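Local coordinates for N-acetylglucosaminidase (Ostrinia furnacalis, PDB 3OZP), which hydrolyses single beta-linked N-acetylglucosamine units from the non-reducing ends of chitooligosaccharides, preferring shorter chains, and works as a homodimer, at the interface of chains A and B. Coordinates in Å, arbitrary orientation; residue numbers count along the deposited sequence, not the author numbering. Chains: chain A/B, N-acetylglucosaminidase.

Contact 1: the interface of chains A and B. Residues chain A 229, 307, 461-462, 504; chain B 559-560, 563, 570.
A:Trp461 and B:Pro560 meet in a largely apolar patch of the two-fold homodimer interface, where the C-terminal segment of one subunit packs against a loop aromatic of the other and so helps to hold the dimer together. The side chain of B:Pro560 runs at about a right angle to that of A:Trp461, and B:Pro560 CD lies 3.4 Å from A:Trp461 CE3, on the benzo ring. B:Pro560 CG lies above that same face toward its rim, beside A:Glu504 CG. A:Trp461 CG stands between its backbone N and carbonyl carbon (chi1 68°), the sterically crowded position, which sets one indole face toward B:Pro560 and the rim of the other against A:Val462 CG1. A broad, flat aromatic suits a site that must receive a rigid proline and a disulfide together: B:Cys563 SG, bonded to B:Cys570 SG, comes within 3.8 Å of A:Trp461 CZ3. The disulfide probably stiffens the C-terminal segment that presents these groups, and B:Cys570 CA approaches A:Pro307 CG at 4.1 Å. B:Gln559, extended beyond CG, runs past A:Trp461 O, 3.5 Å from B:Gln559 CD. An alanine in place of A:Trp461 would probably leave the B:Pro560 ring and the disulfide without their apolar partner and open a gap between the subunits. In the fold, catalytic-domain loops of chain A meet helix 561-565 of chain B and its flanking loops; the contact's centre lies about 10 Å from the active-site residue A:Asp227.

Contact 2: the interface of chains A and B. Residues chain A 505, 507, 509-510, 514; chain B 545, 555-557.
B:Arg545 grips A:Asp507 across the dimer interface while A:Arg514 grips B:Glu556, so each chain supplies one base and one acid. These forked salt bridges form the tight part of the contact. A:Arg514 NH1 reaches the syn lone pair of B:Glu556 OE1 at 2.8 Å, and A:Arg514 NH2 that of B:Glu556 OE2 at 2.7 Å, with guanidinium and carboxylate only 6° from coplanar. The other pair is more twisted: B:Arg545 NH2 meets A:Asp507 OD1 at 3.0 Å and B:Arg545 NH1 meets A:Asp507 OD2 at 2.9 Å, both from the syn side but tilted well out of the carboxylate plane, the planes being 41° apart. Arginine suits this place: a bend at chi2 (-86°) lets B:Arg545 NE also bond B:Glu556 O and NH2 bond B:Ala555 O, which fixes the guanidinium's rotation. From the face of the carboxylate opposite B:Arg545 NH2, A:Ser509 N donates to A:Asp507 OD1, steadying the acid. A:Thr510 CG2 rests 3.8 Å from B:Glu556 CA, and B:Ser557 CB packs 3.4 Å from A:Gln505 C. On the looser side, A:Ser509 loses little surface, its CB 3.6 Å from B:Ala555 O. In the fold, the loop after strand 494-501 and helix 511-515 of chain A face helix 538-550 and the following loop of chain B.

Contact 3: the interface of chains A and B. Residues chain A 457-459, 466; chain B 458, 472, 474, 556.
At an aromatic patch of the homodimer interface, B:Tyr472 lays its ring against the backbone and side chain of A:Tyr458, helping to hold the subunits together beside the two-fold axis. Its CG stands anti to the backbone N (chi1 -180°), which carries the phenol over the 457-459 loop of chain A. At the root, B:Tyr472 CB lies 3.3 Å from A:Gly457 O, and CG is still near that oxygen. Farther out, B:Tyr472 CD1 touches A:Gly459 N at 3.6 Å and A:Tyr458 CA at 3.7 Å; the lack of side chains at A:Gly457 and A:Gly459 probably lets the ring come this near. CE1 and CE2 flank A:Tyr458 CD1, B:Tyr472 CZ is 3.8 Å from A:Tyr458 CD1, and the hydroxyl B:Tyr472 OH extends past A:Tyr458 CD1, 4.2 Å away. This CD1 sits over the centre of the B:Tyr472 ring, an edge-to-face pair with planes 71° apart and ring centroids 5.0 Å apart. A:Asn466 ND2 donates to B:Tyr472 O at 2.9 Å, nearly straight (165° at H). Asparagine suits this place, since its OD1 holds a water that also reaches that carbonyl. A second water joins B:Tyr472 N to A:Gly457 O. The Tyr458 pair crosses at about a right angle, A:Tyr458 CE1 being 3.6 Å from B:Tyr458 OH. In the fold, residues 457-474 lie in the loop between helices 449-452 and 475-480, with B:Glu556 from the loop after helix 538-550 beside them.

Contact 1: the interface of chains A and B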
# COMPACT_ATOMS: atom_id res chain seq x y z
N GLN A 229 -10.80 9.11 18.74
CA GLN A 229 -10.28 7.73 18.85
C GLN A 229 -9.06 7.55 19.75
O GLN A 229 -8.87 6.47 20.33
CB GLN A 229 -9.96 7.15 17.47
CG GLN A 229 -11.18 6.79 16.62
CD GLN A 229 -11.75 7.98 15.85
OE1 GLN A 229 -11.28 9.11 15.98
NE2 GLN A 229 -12.77 7.72 15.04
N PRO A 307 -18.10 7.21 14.47
CA PRO A 307 -17.86 6.80 15.85
C PRO A 307 -16.36 6.77 16.21
O PRO A 307 -15.53 6.53 15.33
CB PRO A 307 -18.45 5.39 15.90
CG PRO A 307 -18.30 4.88 14.51
CD PRO A 307 -18.40 6.07 13.59
N TRP A 461 -15.26 1.15 6.24
CA TRP A 461 -14.77 0.76 7.56
C TRP A 461 -15.91 0.64 8.58
O TRP A 461 -15.73 0.06 9.65
CB TRP A 461 -13.63 1.67 8.05
CG TRP A 461 -14.01 3.09 8.38
CD1 TRP A 461 -14.05 4.15 7.51
CD2 TRP A 461 -14.37 3.61 9.66
NE1 TRP A 461 -14.42 5.29 8.18
CE2 TRP A 461 -14.62 4.99 9.50
CE3 TRP A 461 -14.51 3.04 10.94
CZ2 TRP A 461 -15.00 5.82 10.57
CZ3 TRP A 461 -14.88 3.87 12.01
CH2 TRP A 461 -15.12 5.24 11.81
N VAL A 462 -17.06 1.22 8.25
CA VAL A 462 -18.32 0.88 8.92
C VAL A 462 -19.27 0.32 7.87
O VAL A 462 -19.49 0.94 6.82
CB VAL A 462 -18.97 2.08 9.69
CG1 VAL A 462 -18.12 2.48 10.89
CG2 VAL A 462 -19.23 3.28 8.77
N GLU A 504 -8.51 6.48 9.29
CA GLU A 504 -9.44 5.42 9.66
C GLU A 504 -8.99 4.10 9.04
O GLU A 504 -9.23 3.03 9.61
CB GLU A 504 -10.87 5.75 9.22
CG GLU A 504 -11.52 6.89 10.00
CD GLU A 504 -11.28 8.27 9.39
OE1 GLU A 504 -10.43 8.40 8.48
OE2 GLU A 504 -11.94 9.24 9.83
N GLN B 559 -9.73 -0.63 9.73
CA GLN B 559 -10.54 0.17 10.64
C GLN B 559 -9.61 0.86 11.63
O GLN B 559 -8.47 0.43 11.80
CB GLN B 559 -11.52 -0.73 11.42
CG GLN B 559 -12.56 -1.46 10.56
CD GLN B 559 -13.62 -2.18 11.39
OE1 GLN B 559 -13.87 -1.82 12.54
NE2 GLN B 559 -14.26 -3.17 10.80
N PRO B 560 -10.09 1.95 12.28
CA PRO B 560 -9.31 2.51 13.37
C PRO B 560 -9.05 1.44 14.43
O PRO B 560 -9.95 0.64 14.72
CB PRO B 560 -10.22 3.59 13.94
CG PRO B 560 -11.07 4.00 12.81
CD PRO B 560 -11.30 2.74 12.02
N CYS B 563 -11.61 0.78 17.03
CA CYS B 563 -12.71 -0.15 16.77
C CYS B 563 -12.38 -1.56 17.26
O CYS B 563 -13.23 -2.24 17.82
CB CYS B 563 -13.08 -0.17 15.29
SG CYS B 563 -13.70 1.41 14.65
N CYS B 570 -18.28 0.44 16.40
CA CYS B 570 -18.10 0.81 14.99
C CYS B 570 -18.93 -0.11 14.09
O CYS B 570 -18.55 -1.25 13.82
CB CYS B 570 -16.63 0.73 14.58
SG CYS B 570 -15.50 1.68 15.60

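Contact 2: the interface of chains A and B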
# COMPACT_ATOMS: atom_id res chain seq x y z
N GLN A 505 -8.34 4.19 7.89
CA GLN A 505 -7.88 3.01 7.14
C GLN A 505 -6.44 3.17 6.66
O GLN A 505 -6.07 2.70 5.58
CB GLN A 505 -8.81 2.76 5.95
CG GLN A 505 -10.25 2.46 6.34
CD GLN A 505 -11.12 2.28 5.14
OE1 GLN A 505 -11.39 1.15 4.72
NE2 GLN A 505 -11.57 3.38 4.56
N ASP A 507 -2.19 3.47 8.44
CA ASP A 507 -1.26 3.55 9.56
C ASP A 507 0.18 3.43 9.06
O ASP A 507 0.42 3.59 7.87
CB ASP A 507 -1.61 2.51 10.65
CG ASP A 507 -1.32 1.06 10.23
OD1 ASP A 507 -0.92 0.79 9.07
OD2 ASP A 507 -1.48 0.18 11.09
N SER A 509 2.02 1.01 8.23
CA SER A 509 2.18 0.05 7.13
C SER A 509 1.77 0.56 5.75
O SER A 509 2.25 0.05 4.74
CB SER A 509 1.39 -1.23 7.43
OG SER A 509 1.93 -1.89 8.56
N THR A 510 0.88 1.55 5.70
CA THR A 510 0.24 1.96 4.44
C THR A 510 0.55 3.40 4.05
O THR A 510 0.16 3.87 2.98
CB THR A 510 -1.29 1.82 4.51
OG1 THR A 510 -1.79 2.64 5.57
CG2 THR A 510 -1.68 0.36 4.77
N ARG A 514 -0.17 5.33 0.42
CA ARG A 514 -1.19 6.37 0.45
C ARG A 514 -0.70 7.72 -0.10
O ARG A 514 -1.40 8.39 -0.86
CB ARG A 514 -1.74 6.57 1.87
CG ARG A 514 -2.65 5.45 2.40
CD ARG A 514 -3.91 5.32 1.55
NE ARG A 514 -4.91 4.44 2.16
CZ ARG A 514 -4.88 3.10 2.13
NH1 ARG A 514 -3.88 2.46 1.52
NH2 ARG A 514 -5.85 2.41 2.70
N ARG B 545 -5.34 -9.23 10.72
CA ARG B 545 -4.63 -8.08 10.16
C ARG B 545 -3.45 -7.70 11.06
O ARG B 545 -2.33 -7.54 10.57
CB ARG B 545 -5.58 -6.89 9.96
CG ARG B 545 -4.98 -5.72 9.14
CD ARG B 545 -4.18 -4.74 10.01
NE ARG B 545 -3.42 -3.80 9.19
CZ ARG B 545 -2.76 -2.74 9.66
NH1 ARG B 545 -2.76 -2.46 10.96
NH2 ARG B 545 -2.10 -1.95 8.82
N ALA B 555 0.41 -4.88 5.75
CA ALA B 555 -0.99 -5.14 5.44
C ALA B 555 -1.80 -3.86 5.42
O ALA B 555 -1.50 -2.91 6.16
CB ALA B 555 -1.59 -6.12 6.45
N GLU B 556 -2.82 -3.83 4.57
CA GLU B 556 -3.80 -2.75 4.56
C GLU B 556 -4.43 -2.60 5.94
O GLU B 556 -4.58 -3.57 6.68
CB GLU B 556 -4.89 -3.02 3.52
CG GLU B 556 -4.60 -2.44 2.14
CD GLU B 556 -4.55 -0.92 2.13
OE1 GLU B 556 -3.66 -0.36 1.47
OE2 GLU B 556 -5.41 -0.29 2.78
N SER B 557 -4.77 -1.36 6.27
CA SER B 557 -5.51 -1.04 7.49
C SER B 557 -7.00 -1.07 7.16
O SER B 557 -7.43 -0.49 6.16
CB SER B 557 -5.09 0.32 8.03
OG SER B 557 -5.93 0.75 9.09

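Contact 3: the interface of chains A and B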
# COMPACT_ATOMS: atom_id res chain seq x y z
N GLY A 457 -11.60 5.78 -1.53
CA GLY A 457 -11.58 4.72 -2.53
C GLY A 457 -11.61 3.30 -2.01
O GLY A 457 -11.99 2.37 -2.73
N TYR A 458 -11.20 3.11 -0.76
CA TYR A 458 -11.06 1.76 -0.21
C TYR A 458 -12.38 1.22 0.31
O TYR A 458 -13.42 1.86 0.14
CB TYR A 458 -9.96 1.74 0.84
CG TYR A 458 -8.62 2.10 0.24
CD1 TYR A 458 -7.81 1.12 -0.32
CD2 TYR A 458 -8.20 3.43 0.19
CE1 TYR A 458 -6.59 1.45 -0.90
CE2 TYR A 458 -6.99 3.77 -0.38
CZ TYR A 458 -6.19 2.77 -0.93
OH TYR A 458 -4.99 3.10 -1.49
N GLY A 459 -12.35 0.03 0.91
CA GLY A 459 -13.57 -0.58 1.44
C GLY A 459 -14.18 0.30 2.51
O GLY A 459 -13.50 1.20 3.04
N ASN A 466 -17.87 0.76 -0.13
CA ASN A 466 -16.65 1.56 -0.17
C ASN A 466 -16.75 2.76 0.77
O ASN A 466 -17.85 3.15 1.15
CB ASN A 466 -16.36 2.02 -1.60
CG ASN A 466 -15.99 0.86 -2.51
OD1 ASN A 466 -16.84 0.32 -3.22
ND2 ASN A 466 -14.72 0.46 -2.48
N TYR B 458 -7.97 1.38 -8.38
CA TYR B 458 -6.99 2.47 -8.39
C TYR B 458 -7.15 3.36 -9.62
O TYR B 458 -8.09 3.19 -10.40
CB TYR B 458 -5.58 1.90 -8.25
CG TYR B 458 -5.41 1.19 -6.94
CD1 TYR B 458 -5.02 1.89 -5.80
CD2 TYR B 458 -5.70 -0.17 -6.82
CE1 TYR B 458 -4.89 1.24 -4.57
CE2 TYR B 458 -5.57 -0.82 -5.61
CZ TYR B 458 -5.17 -0.11 -4.49
OH TYR B 458 -5.03 -0.76 -3.29
N TYR B 472 -12.74 -0.54 -5.88
CA TYR B 472 -11.90 -1.38 -5.03
C TYR B 472 -12.76 -2.36 -4.26
O TYR B 472 -13.79 -1.98 -3.69
CB TYR B 472 -11.11 -0.49 -4.08
CG TYR B 472 -10.17 -1.20 -3.13
CD1 TYR B 472 -10.58 -1.55 -1.84
CD2 TYR B 472 -8.85 -1.48 -3.50
CE1 TYR B 472 -9.71 -2.19 -0.95
CE2 TYR B 472 -7.98 -2.12 -2.61
CZ TYR B 472 -8.41 -2.46 -1.34
OH TYR B 472 -7.55 -3.09 -0.47
N GLY B 474 -13.54 -4.47 -1.23
CA GLY B 474 -13.26 -4.61 0.19
C GLY B 474 -13.29 -6.07 0.62
O GLY B 474 -13.90 -6.90 -0.04
N GLU B 556 -2.82 -3.83 4.57
CA GLU B 556 -3.80 -2.75 4.56
C GLU B 556 -4.43 -2.60 5.94
O GLU B 556 -4.58 -3.57 6.68
CB GLU B 556 -4.89 -3.02 3.52
CG GLU B 556 -4.60 -2.44 2.14
CD GLU B 556 -4.55 -0.92 2.13
OE1 GLU B 556 -3.66 -0.36 1.47
OE2 GLU B 556 -5.41 -0.29 2.78
O HOH W 1 -13.23 2.28 -5.07
O HOH W 2 -16.86 -2.50 -3.62

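Contact 1 and contact 2 are centred about 13 Å apart, contact 2 and contact 3 about 11 Å, and contact 1 and contact 3 about 15 Å, measured between the centres of their C-alpha atoms. B:Glu556 belongs to both contact 2 and contact 3, while the B chain segment 555-560 runs from contact 2 into contact 1. A:Glu504 and A:Gln505 are neighbours that join the same two contacts. The patches probably belong to one continuous surface, repeated by the two-fold axis near contact 3. Contact 1 approaches the active site, so dimerisation may help to shape the surroundings of the substrate pocket.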